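Local coordinates for protein colicin B (Escherichia coli, PDB 1RH1) that kills Escherichia coli and closely related bacteria by forming a channel that depolarizes the cytoplasmic membrane and dissipates cellular energy, at residues A[114-119]-A[254-259]; A[104-109]-A[121-126]; A[55-60]-A[198-203]; A[72-77]-A[84-89]. All blocks are in the same frame, centred on the assembly; numbering follows the deposited sequence.

Contact 1 of 4, residues A[114-119]-A[254-259]; sequences LPEPSR and YVEAGY
Glu-256 holds CG anti to its backbone N (chi1 175°) and stays extended beyond it, while the Arg-119 chain bends at chi3 (52°), turning NE toward Glu-256 OE1. The two side chains cross at about a right angle and join in a salt bridge, NE to OE1 3.0 Å, met on the anti side of the carboxylate. Arginine suits the place because NE, NH2 and one face are all engaged: NH2 makes a nearly straight bond to Gly-258 O, in the guanidinium plane, and a weak one to Ala-257 O at 2.7 Å. One face lies on the Tyr-259 ring, centres 3.6 Å apart and planes within 4°, a stacked cation-pi pair. At the other end Pro-115, rigid and apolar, brings CG into an off-centre CH-pi contact with the Tyr-254 ring, 4.2 Å from its centroid; the Tyr-254 hydroxyl bonds to Gly-113 O. Glu-116 reaches Lys-312 of the long helix 291-340 in a second salt bridge. Pro-117 fits the second position of the type II beta turn 116-119, which presents Arg-119 to the loop after strand 252-256, beside Thr-18 and Val-20 of the TonB box.

Contact 2 of 4, residues A[104-109]-A[121-126]; sequences TVLENG and AAVSFA
Val-123 presses a methyl group against the backbone of the helix itself: its CG2 lies 3.7 Å from Leu-106 N, so a side-chain methyl meets the helix main chain. This is helix-on-sheet packing, with helix 99-110 laid over the antiparallel sheet that contains strand 121-128. The short segments run nearly antiparallel, at 149° between their directions, and their axes come within 7.8 Å, close for a helix on a sheet. Small residues make such closeness possible. Ala-121 and Val-123 are two residues apart on the strand and so both point toward the helix, whereas Ala-122 between them points away and touches Leu-174 of strand 169-176. No hydrogen bond crosses the contact; the strand backbone is already engaged within its sheet, Val-123 with Ile-184 and Ala-122 with Val-255, and the side-chain contacts with the helix are apolar.

From the helix side, Val-105 has CG1 anti to its backbone N (chi1 174°), and this methyl touches both branches of Val-123, 3.7 Å from CG2 and 3.8 Å from CG1. The two valines cross at about a right angle, and their short branched shapes suit the close axes. Leu-106 and Val-123 instead slide past each other in opposite directions, with Leu-106 CB 4.0 Å from Val-123 CG2. Being longer, leucine can carry its end along to the next inward-facing residue, where Tyr-254 also packs. Further on, a classic beta bulge at Phe-125 and Ala-126, both facing Met-182, turns the strand away. The reach of Leu-106 finishes at CD2, which rests 3.7 Å from Ala-121 CB.

Contact 3 of 4, residues A[55-60]-A[198-203]; sequences QGIALV and VPVPDR
Gln-55 and Arg-203 are joined through the main chain: Arg-203 N gives a nearly straight hydrogen bond (176°) to Gln-55 O at 2.8 Å. The side chain of Arg-203, bent at chi2 and chi3, returns to the same acceptor, NE making a weak bond to Gln-55 O at 3.3 Å. Gly-56 suits this fold-back on two counts. It has a backbone shape, with phi at 112°, that a side chain would crowd, and its bare CA lets Arg-203 NE come to 3.3 Å.

The van der Waals contacts lie to one side. Ile-57 CG2 meets Val-200 CG1 at 3.7 Å, two beta-branched residues crossing obliquely, with Ile-57 also on Ile-210 and Val-200 on Val-213 of the neighbouring strands. Asp-202 OD2 rests 3.4 Å from Gln-55 CG, against the aliphatic part of the glutamine, while its hydrogen bond goes to Ser-204 OG.

The loop leading to strand 62-64 is thus pinned to the end of strand 189-201. With Pro-201 O over its face and Gln-55 O bonded weakly to NE, the guanidinium of Arg-203 probably eases the repulsion between these two acceptors, Gln-55 O and Pro-201 O, 3.2 Å apart.

Contact 4 of 4, residues A[72-77]-A[84-89]; sequences IILDKE and SGWSVS
Leu-74 and Ile-72 hold the indole of Trp-86 between them. Leu-74 places CD1 over one face, 3.8 Å from the centroid of the five-membered ring and 22° off its normal, a CH-pi contact. From the other side of the ring plane Ile-72 brings CG2 in obliquely, 3.7 Å from Trp-86 CD1. Its second branch continues the apolar patch, Ile-72 CD1 lying 3.6 Å from Val-88 CG1. The branching of isoleucine serves both partners at once, and the broad flat tryptophan bridges two strands that do not pair directly: 70-73 bonds to 139-146, and 87-90 to 62-64 and 225-228. Leu-64 touches both Ile-72 and Val-88.

Toward the rim the chains draw together and polar groups take over. Asp-75 N bonds to Gly-85 O at 2.9 Å. Chi1 (-59°) sets Asp-75 CG beside its own backbone N, and from there OD2 meets Gly-85 N, 2.9 Å away and fairly straight at 159°, nearly along the carboxylate C-O axis. Aspartate suits a residue with left-handed backbone angles, and at Gly-85 a CB would be jammed against the preceding carbonyl O.

Main chain and carboxylate of one residue thus grip both peptide groups of another. This pair of hydrogen bonds implies a fixed spacing where the chain leaves strand 70-73 and returns to 87-90, and the Gly-85 N-H probably helps to stabilise the negative charge of Asp-75.

Overall arrangement
Contacts 1 and 2 meet on one antiparallel sheet, where strands 252-256 and 121-128 are neighbours: Val-255 O probably bonds to Ala-122 N, and Tyr-254 belongs to the surroundings of both. Contact 2 is the buried, wholly apolar one; contact 1, partly buried and beside helix 291-340, adds charge and stacking. Some 31 to 42 Å away between centres, contacts 3 and 4 share the larger mixed sheet and touch through a probable Ala-58 O to Ser-87 OG bond. Both are partly buried and combine aliphatic with polar contacts, contact 3 through an exposed arginine, contact 4 through an aspartate bordering a buried tryptophan.

Contact 1 of 4, residues A[114-119]-A[254-259]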
loop_
_atom_site.group_PDB
_atom_site.type_symbol
_atom_site.label_atom_id
_atom_site.label_comp_id
_atom_site.label_asym_id
_atom_site.label_seq_id
_atom_site.Cartn_x
_atom_site.Cartn_y
_atom_site.Cartn_z
ATOM N N LEU A 114 -11.390 -9.349 0.281
ATOM C CA LEU A 114 -9.950 -9.512 0.097
ATOM C C LEU A 114 -9.272 -10.109 1.343
ATOM O O LEU A 114 -9.733 -9.829 2.454
ATOM C CB LEU A 114 -9.302 -8.154 -0.208
ATOM C CG LEU A 114 -9.461 -7.521 -1.573
ATOM C CD1 LEU A 114 -8.759 -6.189 -1.616
ATOM C CD2 LEU A 114 -8.846 -8.425 -2.604
ATOM N N PRO A 115 -8.195 -10.916 1.260
ATOM C CA PRO A 115 -7.358 -11.304 2.400
ATOM C C PRO A 115 -6.853 -10.101 3.214
ATOM O O PRO A 115 -6.963 -10.002 4.448
ATOM C CB PRO A 115 -6.291 -12.093 1.726
ATOM C CG PRO A 115 -6.987 -12.708 0.554
ATOM C CD PRO A 115 -7.682 -11.493 0.029
ATOM N N GLU A 116 -6.322 -9.146 2.448
ATOM C CA GLU A 116 -5.871 -7.907 3.025
ATOM C C GLU A 116 -6.379 -6.776 2.140
ATOM O O GLU A 116 -5.994 -6.610 0.974
ATOM C CB GLU A 116 -4.375 -7.882 3.080
ATOM C CG GLU A 116 -3.832 -6.847 4.031
ATOM C CD GLU A 116 -4.089 -7.107 5.514
ATOM O OE1 GLU A 116 -4.189 -8.263 5.961
ATOM O OE2 GLU A 116 -4.170 -6.114 6.239
ATOM N N PRO A 117 -7.286 -5.975 2.691
ATOM C CA PRO A 117 -7.831 -4.795 2.063
ATOM C C PRO A 117 -6.780 -3.794 1.643
ATOM O O PRO A 117 -5.879 -3.422 2.395
ATOM C CB PRO A 117 -8.787 -4.270 3.095
ATOM C CG PRO A 117 -8.141 -4.676 4.393
ATOM C CD PRO A 117 -7.813 -6.110 4.045
ATOM N N SER A 118 -7.044 -3.394 0.406
ATOM C CA SER A 118 -6.333 -2.460 -0.457
ATOM C C SER A 118 -5.109 -3.101 -1.082
ATOM O O SER A 118 -4.163 -2.425 -1.503
ATOM C CB SER A 118 -5.899 -1.206 0.305
ATOM O OG SER A 118 -4.665 -1.407 0.978
ATOM N N ARG A 119 -5.161 -4.432 -1.111
ATOM C CA ARG A 119 -4.084 -5.219 -1.628
ATOM C C ARG A 119 -4.675 -6.371 -2.390
ATOM O O ARG A 119 -5.641 -6.983 -1.918
ATOM C CB ARG A 119 -3.239 -5.744 -0.499
ATOM C CG ARG A 119 -2.115 -4.774 -0.203
ATOM C CD ARG A 119 -1.023 -5.374 0.677
ATOM N NE ARG A 119 -0.578 -6.629 0.107
ATOM C CZ ARG A 119 0.420 -6.738 -0.760
ATOM N NH1 ARG A 119 1.140 -5.699 -1.190
ATOM N NH2 ARG A 119 0.620 -7.945 -1.252
ATOM N N TYR A 254 -7.029 -19.445 -2.202
ATOM C CA TYR A 254 -7.140 -18.008 -2.079
ATOM C C TYR A 254 -6.276 -17.404 -0.973
ATOM O O TYR A 254 -6.535 -17.427 0.240
ATOM C CB TYR A 254 -8.615 -17.714 -1.870
ATOM C CG TYR A 254 -9.053 -16.260 -1.883
ATOM C CD1 TYR A 254 -9.007 -15.503 -3.048
ATOM C CD2 TYR A 254 -9.548 -15.714 -0.721
ATOM C CE1 TYR A 254 -9.469 -14.194 -3.038
ATOM C CE2 TYR A 254 -10.008 -14.408 -0.704
ATOM C CZ TYR A 254 -9.970 -13.653 -1.861
ATOM O OH TYR A 254 -10.456 -12.359 -1.834
ATOM N N VAL A 255 -5.179 -16.850 -1.449
ATOM C CA VAL A 255 -4.228 -16.215 -0.557
ATOM C C VAL A 255 -4.066 -14.724 -0.834
ATOM O O VAL A 255 -4.658 -14.164 -1.751
ATOM C CB VAL A 255 -2.836 -16.918 -0.671
ATOM C CG1 VAL A 255 -2.988 -18.348 -0.206
ATOM C CG2 VAL A 255 -2.282 -16.870 -2.092
ATOM N N GLU A 256 -3.263 -14.067 -0.009
ATOM C CA GLU A 256 -2.893 -12.692 -0.230
ATOM C C GLU A 256 -1.728 -12.680 -1.201
ATOM O O GLU A 256 -0.872 -13.573 -1.162
ATOM C CB GLU A 256 -2.475 -12.071 1.074
ATOM C CG GLU A 256 -1.963 -10.656 0.905
ATOM C CD GLU A 256 -1.575 -9.942 2.181
ATOM O OE1 GLU A 256 -1.388 -8.739 2.099
ATOM O OE2 GLU A 256 -1.446 -10.546 3.243
ATOM N N ALA A 257 -1.683 -11.651 -2.053
ATOM C CA ALA A 257 -0.606 -11.505 -3.021
ATOM C C ALA A 257 0.698 -11.062 -2.378
ATOM O O ALA A 257 0.699 -10.629 -1.219
ATOM C CB ALA A 257 -0.964 -10.480 -4.082
ATOM N N GLY A 258 1.793 -11.181 -3.154
ATOM C CA GLY A 258 3.115 -10.832 -2.694
ATOM C C GLY A 258 3.310 -9.353 -2.426
ATOM O O GLY A 258 2.540 -8.499 -2.836
ATOM N N TYR A 259 4.376 -9.053 -1.698
ATOM C CA TYR A 259 4.763 -7.694 -1.389
ATOM C C TYR A 259 5.974 -7.187 -2.176
ATOM O O TYR A 259 6.207 -5.972 -2.184
ATOM C CB TYR A 259 5.054 -7.586 0.081
ATOM C CG TYR A 259 3.828 -7.672 0.950
ATOM C CD1 TYR A 259 3.330 -6.500 1.516
ATOM C CD2 TYR A 259 3.242 -8.911 1.230
ATOM C CE1 TYR A 259 2.247 -6.554 2.385
ATOM C CE2 TYR A 259 2.149 -8.976 2.101
ATOM C CZ TYR A 259 1.671 -7.791 2.677
ATOM O OH TYR A 259 0.664 -7.850 3.614
#

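Contact 2 of 4, residues A[104-109]-A[121-126]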
loop_
_atom_site.group_PDB
_atom_site.type_symbol
_atom_site.label_atom_id
_atom_site.label_comp_id
_atom_site.label_asym_id
_atom_site.label_seq_id
_atom_site.Cartn_x
_atom_site.Cartn_y
_atom_site.Cartn_z
ATOM N N THR A 104 -11.239 -19.069 -11.285
ATOM C CA THR A 104 -12.472 -19.458 -10.630
ATOM C C THR A 104 -12.314 -19.388 -9.130
ATOM O O THR A 104 -13.210 -18.855 -8.496
ATOM C CB THR A 104 -12.855 -20.848 -11.022
ATOM O OG1 THR A 104 -13.115 -20.822 -12.406
ATOM C CG2 THR A 104 -14.081 -21.319 -10.323
ATOM N N VAL A 105 -11.216 -19.858 -8.531
ATOM C CA VAL A 105 -11.000 -19.730 -7.096
ATOM C C VAL A 105 -10.814 -18.270 -6.713
ATOM O O VAL A 105 -11.317 -17.851 -5.669
ATOM C CB VAL A 105 -9.776 -20.559 -6.704
ATOM C CG1 VAL A 105 -9.391 -20.383 -5.254
ATOM C CG2 VAL A 105 -10.129 -22.012 -6.944
ATOM N N LEU A 106 -10.148 -17.455 -7.554
ATOM C CA LEU A 106 -9.956 -16.049 -7.244
ATOM C C LEU A 106 -11.294 -15.359 -7.207
ATOM O O LEU A 106 -11.578 -14.767 -6.178
ATOM C CB LEU A 106 -9.148 -15.338 -8.266
ATOM C CG LEU A 106 -8.107 -14.362 -7.820
ATOM C CD1 LEU A 106 -7.967 -13.401 -8.950
ATOM C CD2 LEU A 106 -8.471 -13.568 -6.608
ATOM N N GLU A 107 -12.134 -15.478 -8.254
ATOM C CA GLU A 107 -13.463 -14.865 -8.320
ATOM C C GLU A 107 -14.354 -15.243 -7.141
ATOM O O GLU A 107 -14.851 -14.374 -6.426
ATOM C CB GLU A 107 -14.149 -15.273 -9.607
ATOM C CG GLU A 107 -13.547 -14.704 -10.895
ATOM C CD GLU A 107 -14.189 -15.159 -12.221
ATOM O OE1 GLU A 107 -13.815 -14.614 -13.267
ATOM O OE2 GLU A 107 -15.046 -16.057 -12.235
ATOM N N ASN A 108 -14.520 -16.550 -6.905
ATOM C CA ASN A 108 -15.215 -17.071 -5.741
ATOM C C ASN A 108 -14.677 -16.490 -4.447
ATOM O O ASN A 108 -15.457 -15.961 -3.665
ATOM C CB ASN A 108 -15.087 -18.575 -5.627
ATOM C CG ASN A 108 -15.918 -19.394 -6.598
ATOM O OD1 ASN A 108 -16.213 -20.553 -6.334
ATOM N ND2 ASN A 108 -16.335 -18.877 -7.744
ATOM N N GLY A 109 -13.378 -16.496 -4.179
ATOM C CA GLY A 109 -12.901 -15.978 -2.911
ATOM C C GLY A 109 -13.112 -14.484 -2.737
ATOM O O GLY A 109 -13.182 -13.982 -1.608
ATOM N N ALA A 121 -5.534 -9.958 -4.494
ATOM C CA ALA A 121 -5.706 -11.300 -3.978
ATOM C C ALA A 121 -5.099 -12.243 -5.004
ATOM O O ALA A 121 -5.092 -11.943 -6.203
ATOM C CB ALA A 121 -7.167 -11.610 -3.814
ATOM N N ALA A 122 -4.593 -13.402 -4.579
ATOM C CA ALA A 122 -3.909 -14.266 -5.506
ATOM C C ALA A 122 -4.255 -15.714 -5.347
ATOM O O ALA A 122 -4.535 -16.159 -4.244
ATOM C CB ALA A 122 -2.416 -14.131 -5.320
ATOM N N VAL A 123 -4.260 -16.433 -6.466
ATOM C CA VAL A 123 -4.391 -17.869 -6.466
ATOM C C VAL A 123 -3.379 -18.488 -7.449
ATOM O O VAL A 123 -3.360 -18.152 -8.626
ATOM C CB VAL A 123 -5.842 -18.258 -6.850
ATOM C CG1 VAL A 123 -5.955 -19.779 -6.769
ATOM C CG2 VAL A 123 -6.889 -17.698 -5.879
ATOM N N SER A 124 -2.501 -19.409 -7.041
ATOM C CA SER A 124 -1.513 -20.031 -7.923
ATOM C C SER A 124 -2.035 -20.944 -9.029
ATOM O O SER A 124 -2.996 -21.663 -8.786
ATOM C CB SER A 124 -0.521 -20.846 -7.089
ATOM O OG SER A 124 -1.179 -21.892 -6.385
ATOM N N PHE A 125 -1.414 -20.945 -10.221
ATOM C CA PHE A 125 -1.770 -21.889 -11.260
ATOM C C PHE A 125 -0.604 -22.818 -11.693
ATOM O O PHE A 125 -0.785 -23.863 -12.334
ATOM C CB PHE A 125 -2.368 -21.081 -12.431
ATOM C CG PHE A 125 -1.524 -20.074 -13.188
ATOM C CD1 PHE A 125 -0.757 -20.488 -14.276
ATOM C CD2 PHE A 125 -1.506 -18.742 -12.795
ATOM C CE1 PHE A 125 0.028 -19.571 -14.956
ATOM C CE2 PHE A 125 -0.717 -17.837 -13.482
ATOM C CZ PHE A 125 0.048 -18.256 -14.556
ATOM N N ALA A 126 0.637 -22.491 -11.288
ATOM C CA ALA A 126 1.828 -23.322 -11.500
ATOM C C ALA A 126 2.851 -23.012 -10.435
ATOM O O ALA A 126 3.004 -21.858 -10.035
ATOM C CB ALA A 126 2.527 -23.052 -12.793
#

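Contact 3 of 4, residues A[55-60]-A[198-203]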
loop_
_atom_site.group_PDB
_atom_site.type_symbol
_atom_site.label_atom_id
_atom_site.label_comp_id
_atom_site.label_asym_id
_atom_site.label_seq_id
_atom_site.Cartn_x
_atom_site.Cartn_y
_atom_site.Cartn_z
ATOM N N GLN A 55 16.403 -13.722 -43.064
ATOM C CA GLN A 55 15.459 -12.705 -42.636
ATOM C C GLN A 55 15.958 -11.865 -41.501
ATOM O O GLN A 55 15.596 -10.706 -41.379
ATOM C CB GLN A 55 14.191 -13.342 -42.201
ATOM C CG GLN A 55 13.530 -13.864 -43.447
ATOM C CD GLN A 55 12.183 -14.551 -43.273
ATOM O OE1 GLN A 55 11.704 -15.240 -44.188
ATOM N NE2 GLN A 55 11.539 -14.387 -42.118
ATOM N N GLY A 56 16.785 -12.470 -40.655
ATOM C CA GLY A 56 17.437 -11.756 -39.580
ATOM C C GLY A 56 16.962 -12.167 -38.203
ATOM O O GLY A 56 17.609 -11.853 -37.198
ATOM N N ILE A 57 15.834 -12.871 -38.146
ATOM C CA ILE A 57 15.297 -13.213 -36.854
ATOM C C ILE A 57 15.788 -14.583 -36.455
ATOM O O ILE A 57 16.042 -15.459 -37.301
ATOM C CB ILE A 57 13.724 -13.180 -36.856
ATOM C CG1 ILE A 57 13.119 -14.184 -37.823
ATOM C CG2 ILE A 57 13.305 -11.752 -37.189
ATOM C CD1 ILE A 57 11.616 -14.391 -37.647
ATOM N N ALA A 58 15.885 -14.683 -35.114
ATOM C CA ALA A 58 16.241 -15.914 -34.437
ATOM C C ALA A 58 15.223 -17.016 -34.680
ATOM O O ALA A 58 14.141 -16.697 -35.158
ATOM C CB ALA A 58 16.326 -15.630 -32.985
ATOM N N LEU A 59 15.459 -18.303 -34.391
ATOM C CA LEU A 59 14.456 -19.331 -34.699
ATOM C C LEU A 59 13.181 -19.154 -33.872
ATOM O O LEU A 59 13.179 -18.554 -32.783
ATOM C CB LEU A 59 15.006 -20.733 -34.439
ATOM C CG LEU A 59 14.932 -21.296 -33.014
ATOM C CD1 LEU A 59 15.151 -22.790 -33.039
ATOM C CD2 LEU A 59 15.930 -20.596 -32.132
ATOM N N VAL A 60 12.063 -19.659 -34.390
ATOM C CA VAL A 60 10.808 -19.573 -33.645
ATOM C C VAL A 60 10.893 -20.730 -32.665
ATOM O O VAL A 60 10.677 -21.899 -32.999
ATOM C CB VAL A 60 9.599 -19.670 -34.655
ATOM C CG1 VAL A 60 8.270 -19.866 -33.967
ATOM C CG2 VAL A 60 9.441 -18.323 -35.347
ATOM N N VAL A 198 6.199 -3.507 -33.346
ATOM C CA VAL A 198 6.721 -2.891 -34.562
ATOM C C VAL A 198 7.096 -3.952 -35.612
ATOM O O VAL A 198 7.699 -4.957 -35.241
ATOM C CB VAL A 198 7.920 -2.055 -34.115
ATOM C CG1 VAL A 198 8.738 -1.567 -35.298
ATOM C CG2 VAL A 198 7.394 -0.856 -33.338
ATOM N N PRO A 199 6.815 -3.821 -36.919
ATOM C CA PRO A 199 7.189 -4.812 -37.934
ATOM C C PRO A 199 8.704 -5.004 -38.024
ATOM O O PRO A 199 9.479 -4.048 -37.915
ATOM C CB PRO A 199 6.544 -4.264 -39.194
ATOM C CG PRO A 199 6.610 -2.771 -38.984
ATOM C CD PRO A 199 6.179 -2.663 -37.538
ATOM N N VAL A 200 9.136 -6.252 -38.172
ATOM C CA VAL A 200 10.564 -6.541 -38.222
ATOM C C VAL A 200 10.994 -6.629 -39.682
ATOM O O VAL A 200 10.368 -7.359 -40.443
ATOM C CB VAL A 200 10.871 -7.885 -37.483
ATOM C CG1 VAL A 200 12.345 -8.215 -37.561
ATOM C CG2 VAL A 200 10.554 -7.762 -36.003
ATOM N N PRO A 201 12.031 -5.908 -40.114
ATOM C CA PRO A 201 12.676 -6.048 -41.407
ATOM C C PRO A 201 13.339 -7.351 -41.770
ATOM O O PRO A 201 14.044 -7.971 -40.977
ATOM C CB PRO A 201 13.665 -4.932 -41.473
ATOM C CG PRO A 201 13.902 -4.572 -40.036
ATOM C CD PRO A 201 12.520 -4.720 -39.441
ATOM N N ASP A 202 13.062 -7.692 -43.033
ATOM C CA ASP A 202 13.617 -8.834 -43.718
ATOM C C ASP A 202 15.006 -8.467 -44.198
ATOM O O ASP A 202 15.155 -7.725 -45.169
ATOM C CB ASP A 202 12.779 -9.216 -44.937
ATOM C CG ASP A 202 13.118 -10.603 -45.493
ATOM O OD1 ASP A 202 12.251 -11.241 -46.091
ATOM O OD2 ASP A 202 14.236 -11.083 -45.330
ATOM N N ARG A 203 16.019 -9.041 -43.551
ATOM C CA ARG A 203 17.397 -8.827 -43.934
ATOM C C ARG A 203 17.715 -9.459 -45.283
ATOM O O ARG A 203 18.712 -9.056 -45.883
ATOM C CB ARG A 203 18.331 -9.414 -42.896
ATOM C CG ARG A 203 19.060 -8.393 -42.043
ATOM C CD ARG A 203 18.131 -7.610 -41.112
ATOM N NE ARG A 203 17.564 -8.456 -40.061
ATOM C CZ ARG A 203 17.125 -7.987 -38.882
ATOM N NH1 ARG A 203 17.175 -6.683 -38.575
ATOM N NH2 ARG A 203 16.632 -8.854 -37.995
#

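Contact 4 of 4, residues A[72-77]-A[84-89]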
loop_
_atom_site.group_PDB
_atom_site.type_symbol
_atom_site.label_atom_id
_atom_site.label_comp_id
_atom_site.label_asym_id
_atom_site.label_seq_id
_atom_site.Cartn_x
_atom_site.Cartn_y
_atom_site.Cartn_z
ATOM N N ILE A 72 11.208 -19.984 -22.215
ATOM C CA ILE A 72 11.796 -19.326 -23.380
ATOM C C ILE A 72 13.210 -18.854 -23.037
ATOM O O ILE A 72 13.468 -18.239 -22.004
ATOM C CB ILE A 72 10.760 -18.204 -23.779
ATOM C CG1 ILE A 72 9.679 -18.935 -24.525
ATOM C CG2 ILE A 72 11.223 -17.146 -24.753
ATOM C CD1 ILE A 72 8.398 -18.131 -24.547
ATOM N N ILE A 73 14.132 -19.254 -23.932
ATOM C CA ILE A 73 15.576 -19.091 -23.776
ATOM C C ILE A 73 16.140 -17.988 -24.652
ATOM O O ILE A 73 15.877 -18.008 -25.846
ATOM C CB ILE A 73 16.248 -20.455 -24.111
ATOM C CG1 ILE A 73 15.715 -21.581 -23.266
ATOM C CG2 ILE A 73 17.720 -20.358 -23.809
ATOM C CD1 ILE A 73 16.247 -22.936 -23.744
ATOM N N LEU A 74 16.915 -17.023 -24.151
ATOM C CA LEU A 74 17.491 -15.963 -24.990
ATOM C C LEU A 74 18.697 -16.510 -25.727
ATOM O O LEU A 74 19.499 -17.223 -25.119
ATOM C CB LEU A 74 17.913 -14.780 -24.128
ATOM C CG LEU A 74 18.402 -13.512 -24.785
ATOM C CD1 LEU A 74 17.354 -12.946 -25.710
ATOM C CD2 LEU A 74 18.676 -12.480 -23.716
ATOM N N ASP A 75 18.850 -16.192 -27.025
ATOM C CA ASP A 75 19.917 -16.749 -27.885
ATOM C C ASP A 75 19.960 -18.283 -27.777
ATOM O O ASP A 75 21.020 -18.906 -27.630
ATOM C CB ASP A 75 21.315 -16.187 -27.506
ATOM C CG ASP A 75 21.511 -14.675 -27.576
ATOM O OD1 ASP A 75 22.222 -14.134 -26.725
ATOM O OD2 ASP A 75 20.978 -14.035 -28.480
ATOM N N LYS A 76 18.771 -18.903 -27.881
ATOM C CA LYS A 76 18.638 -20.346 -27.741
ATOM C C LYS A 76 19.694 -21.133 -28.465
ATOM O O LYS A 76 20.256 -22.055 -27.893
ATOM C CB LYS A 76 17.290 -20.872 -28.256
ATOM C CG LYS A 76 17.057 -22.283 -27.685
ATOM C CD LYS A 76 15.776 -22.999 -28.113
ATOM C CE LYS A 76 15.691 -24.383 -27.437
ATOM N NZ LYS A 76 14.619 -25.220 -27.967
ATOM N N GLU A 77 19.966 -20.666 -29.693
ATOM C CA GLU A 77 20.888 -21.282 -30.641
ATOM C C GLU A 77 21.941 -20.368 -31.270
ATOM O O GLU A 77 22.326 -20.553 -32.422
ATOM C CB GLU A 77 20.030 -21.948 -31.722
ATOM C CG GLU A 77 19.539 -23.284 -31.202
ATOM C CD GLU A 77 18.557 -24.063 -32.066
ATOM O OE1 GLU A 77 18.637 -24.008 -33.295
ATOM O OE2 GLU A 77 17.709 -24.754 -31.493
ATOM N N SER A 84 20.797 -13.342 -33.555
ATOM C CA SER A 84 20.655 -12.843 -32.200
ATOM C C SER A 84 19.226 -12.814 -31.678
ATOM O O SER A 84 18.309 -12.494 -32.428
ATOM C CB SER A 84 21.189 -11.426 -32.084
ATOM O OG SER A 84 22.592 -11.302 -32.250
ATOM N N GLY A 85 19.034 -13.208 -30.411
ATOM C CA GLY A 85 17.762 -13.053 -29.725
ATOM C C GLY A 85 16.833 -14.235 -29.458
ATOM O O GLY A 85 17.130 -15.417 -29.240
ATOM N N TRP A 86 15.634 -13.663 -29.560
ATOM C CA TRP A 86 14.342 -14.182 -29.166
ATOM C C TRP A 86 13.230 -14.283 -30.208
ATOM O O TRP A 86 12.997 -13.318 -30.936
ATOM C CB TRP A 86 13.935 -13.279 -28.034
ATOM C CG TRP A 86 13.925 -13.913 -26.679
ATOM C CD1 TRP A 86 13.940 -15.275 -26.499
ATOM C CD2 TRP A 86 13.824 -13.214 -25.521
ATOM N NE1 TRP A 86 13.832 -15.446 -25.201
ATOM C CE2 TRP A 86 13.757 -14.256 -24.584
ATOM C CE3 TRP A 86 13.768 -11.888 -25.125
ATOM C CZ2 TRP A 86 13.632 -14.000 -23.228
ATOM C CZ3 TRP A 86 13.638 -11.632 -23.753
ATOM C CH2 TRP A 86 13.572 -12.675 -22.817
ATOM N N SER A 87 12.466 -15.379 -30.292
ATOM C CA SER A 87 11.335 -15.473 -31.225
ATOM C C SER A 87 10.343 -16.531 -30.779
ATOM O O SER A 87 10.692 -17.704 -30.640
ATOM C CB SER A 87 11.735 -15.875 -32.655
ATOM O OG SER A 87 12.549 -14.977 -33.393
ATOM N N VAL A 88 9.087 -16.133 -30.573
ATOM C CA VAL A 88 8.015 -17.049 -30.187
ATOM C C VAL A 88 6.835 -16.970 -31.150
ATOM O O VAL A 88 6.637 -15.938 -31.788
ATOM C CB VAL A 88 7.510 -16.722 -28.766
ATOM C CG1 VAL A 88 8.677 -16.729 -27.812
ATOM C CG2 VAL A 88 6.906 -15.345 -28.698
ATOM N N SER A 89 6.035 -18.026 -31.294
ATOM C CA SER A 89 4.812 -17.979 -32.086
ATOM C C SER A 89 3.591 -17.693 -31.207
ATOM O O SER A 89 3.426 -18.290 -30.150
ATOM C CB SER A 89 4.598 -19.308 -32.811
ATOM O OG SER A 89 3.538 -19.265 -33.772
#